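Local coordinates for protein acetyltransferase-like, GNAT family (Bacteroides thetaiotaomicron, PDB 3EY5) that probably transfers an acetyl group to an amine, as N-acetyltransferases of the GNAT family do, though its substrate is not established, at residues 129-135 against 151-156. Numbering follows the deposited sequence. Where two conformers were deposited one is given.
Sequences GFTLWEK and MYLMVH
T131 and V155 form an antiparallel hydrogen-bonded pair, T131 N to V155 O at 2.7 Å and V155 N to T131 O at 2.8 Å; past the non-hydrogen-bonded pair of L132 and M154, W133 N donates to L153 O. Beyond W133 the strands part, and a water joins them: it gives hydrogen bonds to W133 O and K135 O and accepts one from L153 N. On the face carrying W133 and V155, the valine sets CG2 almost squarely over the six-membered ring of the indole, 3.5 Å from W133's ring centroid and 8° off the normal, a CH-pi contact. L153 CD1 reaches W133 CE3, while A161 and L159 also touch the tryptophan. With an alanine at W133, V155 CG2 would probably lose the ring it rests on and a gap would open beside L153. On the other face L132 CG lies anti to its backbone N (chi1 180°), carrying the side chain toward Y152; the turn at chi2 sets L132 CD1 3.5 Å from Y152 CB and also against M154 CG. M154 (selenomethionine) is bent about its CG-SE bond (chi3 73°), which turns CE onto F130 CB. M154 also packs on I122, Y125 and Q126 of helix 116-127. Where F130 meets H156, the histidine CB lies over the centre of the F130 ring, a CH-pi contact. H156 ND1 donates to G129 O at 2.8 Å, approaching from above the carbonyl plane. G129, with positive phi, closes helix 116-127 in a Schellman motif, and the histidine thus ties this helix end to strand 149-156. The amide bonds of T131, W133 and V155, with apolar contacts on both faces, join strand 131-134 to strand 149-156, the W133 face meeting helix 161-176 and the L132 face helix 116-127, consistent with the C-terminal part of a GNAT fold.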
ATOM      1  N   GLY A 129     -11.691   6.566  -8.105  1.00 20.46           N
ATOM      2  CA  GLY A 129     -11.297   7.931  -7.804  1.00 19.95           C
ATOM      3  C   GLY A 129      -9.831   8.248  -7.614  1.00 20.66           C
ATOM      4  O   GLY A 129      -9.507   9.321  -7.104  1.00 20.68           O
ATOM      5  N   PHE A 130      -8.947   7.333  -8.030  1.00 20.03           N
ATOM      6  CA  PHE A 130      -7.524   7.621  -8.114  1.00 19.21           C
ATOM      7  C   PHE A 130      -7.177   8.127  -9.504  1.00 19.15           C
ATOM      8  O   PHE A 130      -7.697   7.622 -10.513  1.00 18.25           O
ATOM      9  CB  PHE A 130      -6.679   6.383  -7.762  1.00 19.42           C
ATOM     10  CG  PHE A 130      -6.730   6.022  -6.311  1.00 19.43           C
ATOM     11  CD1 PHE A 130      -5.654   6.304  -5.488  1.00 19.59           C
ATOM     12  CD2 PHE A 130      -7.857   5.406  -5.759  1.00 18.80           C
ATOM     13  CE1 PHE A 130      -5.664   5.960  -4.131  1.00 18.83           C
ATOM     14  CE2 PHE A 130      -7.889   5.073  -4.386  1.00 17.76           C
ATOM     15  CZ  PHE A 130      -6.786   5.358  -3.572  1.00 19.71           C
ATOM     16  N   THR A 131      -6.290   9.120  -9.541  1.00 18.40           N
ATOM     17  CA  THR A 131      -5.727   9.654 -10.763  1.00 19.47           C
ATOM     18  C   THR A 131      -4.384   8.986 -11.042  1.00 19.84           C
ATOM     19  O   THR A 131      -3.512   8.935 -10.153  1.00 19.52           O
ATOM     20  CB  THR A 131      -5.491  11.178 -10.652  1.00 19.06           C
ATOM     21  OG1 THR A 131      -6.735  11.836 -10.376  1.00 23.01           O
ATOM     22  CG2 THR A 131      -4.959  11.745 -11.959  1.00 19.53           C
ATOM     23  N   LEU A 132      -4.220   8.498 -12.275  1.00 20.52           N
ATOM     24  CA  LEU A 132      -2.930   7.965 -12.723  1.00 21.36           C
ATOM     25  C   LEU A 132      -1.894   9.058 -13.055  1.00 22.29           C
ATOM     26  O   LEU A 132      -2.152   9.914 -13.888  1.00 21.68           O
ATOM     27  CB  LEU A 132      -3.112   7.058 -13.933  1.00 21.06           C
ATOM     28  CG  LEU A 132      -1.791   6.470 -14.456  1.00 21.05           C
ATOM     29  CD1 LEU A 132      -1.184   5.552 -13.410  1.00 19.58           C
ATOM     30  CD2 LEU A 132      -2.005   5.732 -15.779  1.00 23.36           C
ATOM     31  N   TRP A 133      -0.731   9.019 -12.390  1.00 23.61           N
ATOM     32  CA  TRP A 133       0.402   9.869 -12.728  1.00 25.17           C
ATOM     33  C   TRP A 133       1.345   9.158 -13.699  1.00 27.15           C
ATOM     34  O   TRP A 133       1.902   8.078 -13.392  1.00 26.42           O
ATOM     35  CB  TRP A 133       1.130  10.277 -11.453  1.00 25.42           C
ATOM     36  CG  TRP A 133       0.402  11.360 -10.700  1.00 26.67           C
ATOM     37  CD1 TRP A 133      -0.848  11.915 -11.009  1.00 28.32           C
ATOM     38  CD2 TRP A 133       0.845  12.026  -9.524  1.00 26.40           C
ATOM     39  NE1 TRP A 133      -1.178  12.869 -10.080  1.00 24.90           N
ATOM     40  CE2 TRP A 133      -0.164  12.964  -9.163  1.00 26.89           C
ATOM     41  CE3 TRP A 133       1.991  11.922  -8.724  1.00 25.76           C
ATOM     42  CZ2 TRP A 133      -0.054  13.778  -8.037  1.00 27.12           C
ATOM     43  CZ3 TRP A 133       2.090  12.730  -7.605  1.00 27.57           C
ATOM     44  CH2 TRP A 133       1.078  13.647  -7.275  1.00 27.97           C
ATOM     45  N   GLU A 134       1.498   9.755 -14.881  1.00 28.73           N
ATOM     46  CA  GLU A 134       2.344   9.233 -15.956  0.50 30.02           C
ATOM     47  C   GLU A 134       3.795   9.685 -15.802  1.00 30.17           C
ATOM     48  O   GLU A 134       4.419  10.089 -16.785  1.00 31.93           O
ATOM     49  CB  GLU A 134       1.837   9.756 -17.303  0.50 30.17           C
ATOM     50  CG  GLU A 134       0.335   9.970 -17.387  0.50 32.29           C
ATOM     51  CD  GLU A 134      -0.351   8.836 -18.111  0.50 35.66           C
ATOM     52  OE1 GLU A 134      -1.483   9.044 -18.614  0.50 36.23           O
ATOM     53  OE2 GLU A 134       0.258   7.739 -18.183  0.50 36.33           O
ATOM     54  N   LYS A 135       4.320   9.668 -14.592  1.00 29.11           N
ATOM     55  CA  LYS A 135       5.661  10.143 -14.386  1.00 27.71           C
ATOM     56  C   LYS A 135       6.519   8.898 -14.428  1.00 26.87           C
ATOM     57  O   LYS A 135       6.044   7.817 -14.139  1.00 26.47           O
ATOM     58  CB  LYS A 135       5.740  10.871 -13.035  1.00 26.97           C
ATOM     59  CG  LYS A 135       4.853  12.116 -12.995  1.00 27.24           C
ATOM     60  CD  LYS A 135       5.597  13.284 -13.617  1.00 29.20           C
ATOM     61  CE  LYS A 135       4.695  14.387 -14.123  1.00 31.13           C
ATOM     62  NZ  LYS A 135       5.602  15.570 -14.464  1.00 34.18           N
HETATM   63  N   MSE A 151       7.117   1.672 -12.249  1.00 19.14           N
HETATM   64  CA  MSE A 151       5.758   1.684 -11.703  1.00 19.04           C
HETATM   65  C   MSE A 151       5.186   3.000 -12.036  1.00 18.43           C
HETATM   66  O   MSE A 151       5.869   3.849 -12.584  1.00 19.19           O
HETATM   67  CB  MSE A 151       5.765   1.582 -10.186  1.00 19.76           C
HETATM   68  CG  MSE A 151       6.568   0.433  -9.723  1.00 25.63           C
HETATM   69 SE   MSE A 151       5.507  -1.197  -9.628  0.50 35.35          SE
HETATM   70  CE  MSE A 151       5.868  -1.071  -7.741  1.00 28.65           C
ATOM     71  N   TYR A 152       3.926   3.193 -11.692  1.00 19.10           N
ATOM     72  CA  TYR A 152       3.316   4.519 -11.774  1.00 19.72           C
ATOM     73  C   TYR A 152       2.767   4.786 -10.408  1.00 19.79           C
ATOM     74  O   TYR A 152       2.367   3.863  -9.686  1.00 19.74           O
ATOM     75  CB  TYR A 152       2.166   4.559 -12.790  1.00 19.15           C
ATOM     76  CG  TYR A 152       2.607   4.650 -14.231  1.00 20.30           C
ATOM     77  CD1 TYR A 152       3.801   5.336 -14.583  1.00 23.22           C
ATOM     78  CD2 TYR A 152       1.828   4.105 -15.253  1.00 20.20           C
ATOM     79  CE1 TYR A 152       4.204   5.442 -15.924  1.00 22.86           C
ATOM     80  CE2 TYR A 152       2.214   4.207 -16.585  1.00 20.85           C
ATOM     81  CZ  TYR A 152       3.395   4.864 -16.912  1.00 23.97           C
ATOM     82  OH  TYR A 152       3.781   4.944 -18.226  1.00 27.36           O
ATOM     83  N   LEU A 153       2.686   6.051 -10.069  1.00 20.42           N
ATOM     84  CA  LEU A 153       1.966   6.438  -8.848  1.00 21.00           C
ATOM     85  C   LEU A 153       0.530   6.751  -9.236  1.00 20.72           C
ATOM     86  O   LEU A 153       0.248   7.180 -10.356  1.00 20.84           O
ATOM     87  CB  LEU A 153       2.583   7.663  -8.194  1.00 20.14           C
ATOM     88  CG  LEU A 153       4.028   7.601  -7.702  1.00 21.85           C
ATOM     89  CD1 LEU A 153       4.367   9.029  -7.180  1.00 20.52           C
ATOM     90  CD2 LEU A 153       4.207   6.515  -6.584  1.00 17.34           C
HETATM   91  N   MSE A 154      -0.364   6.542  -8.290  1.00 19.54           N
HETATM   92  CA  MSE A 154      -1.764   6.860  -8.491  1.00 19.03           C
HETATM   93  C   MSE A 154      -2.194   7.560  -7.240  1.00 18.40           C
HETATM   94  O   MSE A 154      -1.809   7.150  -6.143  1.00 17.23           O
HETATM   95  CB  MSE A 154      -2.567   5.590  -8.706  1.00 19.84           C
HETATM   96  CG  MSE A 154      -2.298   4.956 -10.045  1.00 20.52           C
HETATM   97 SE   MSE A 154      -3.713   3.762 -10.474  0.50 19.61          SE
HETATM   98  CE  MSE A 154      -5.038   5.144 -10.880  1.00 20.80           C
ATOM     99  N   VAL A 155      -2.956   8.641  -7.424  1.00 18.01           N
ATOM    100  CA  VAL A 155      -3.254   9.546  -6.325  1.00 18.60           C
ATOM    101  C   VAL A 155      -4.746   9.798  -6.155  1.00 18.90           C
ATOM    102  O   VAL A 155      -5.476  10.003  -7.122  1.00 17.85           O
ATOM    103  CB  VAL A 155      -2.467  10.886  -6.498  1.00 18.63           C
ATOM    104  CG1 VAL A 155      -2.645  11.790  -5.281  1.00 20.72           C
ATOM    105  CG2 VAL A 155      -0.997  10.562  -6.683  1.00 18.35           C
ATOM    106  N   HIS A 156      -5.210   9.785  -4.919  1.00 19.90           N
ATOM    107  CA  HIS A 156      -6.591  10.165  -4.665  1.00 21.08           C
ATOM    108  C   HIS A 156      -6.492  11.418  -3.818  1.00 22.48           C
ATOM    109  O   HIS A 156      -5.807  11.409  -2.793  1.00 22.68           O
ATOM    110  CB  HIS A 156      -7.343   9.046  -3.921  1.00 21.25           C
ATOM    111  CG  HIS A 156      -8.722   9.435  -3.491  1.00 21.92           C
ATOM    112  ND1 HIS A 156      -9.821   9.298  -4.308  1.00 23.56           N
ATOM    113  CD2 HIS A 156      -9.179   9.961  -2.328  1.00 23.85           C
ATOM    114  CE1 HIS A 156     -10.903   9.716  -3.669  1.00 25.03           C
ATOM    115  NE2 HIS A 156     -10.538  10.126  -2.465  1.00 26.15           N
TER
HETATM  116  O   HOH W   1       3.851   7.920 -11.866  1.00 19.49           O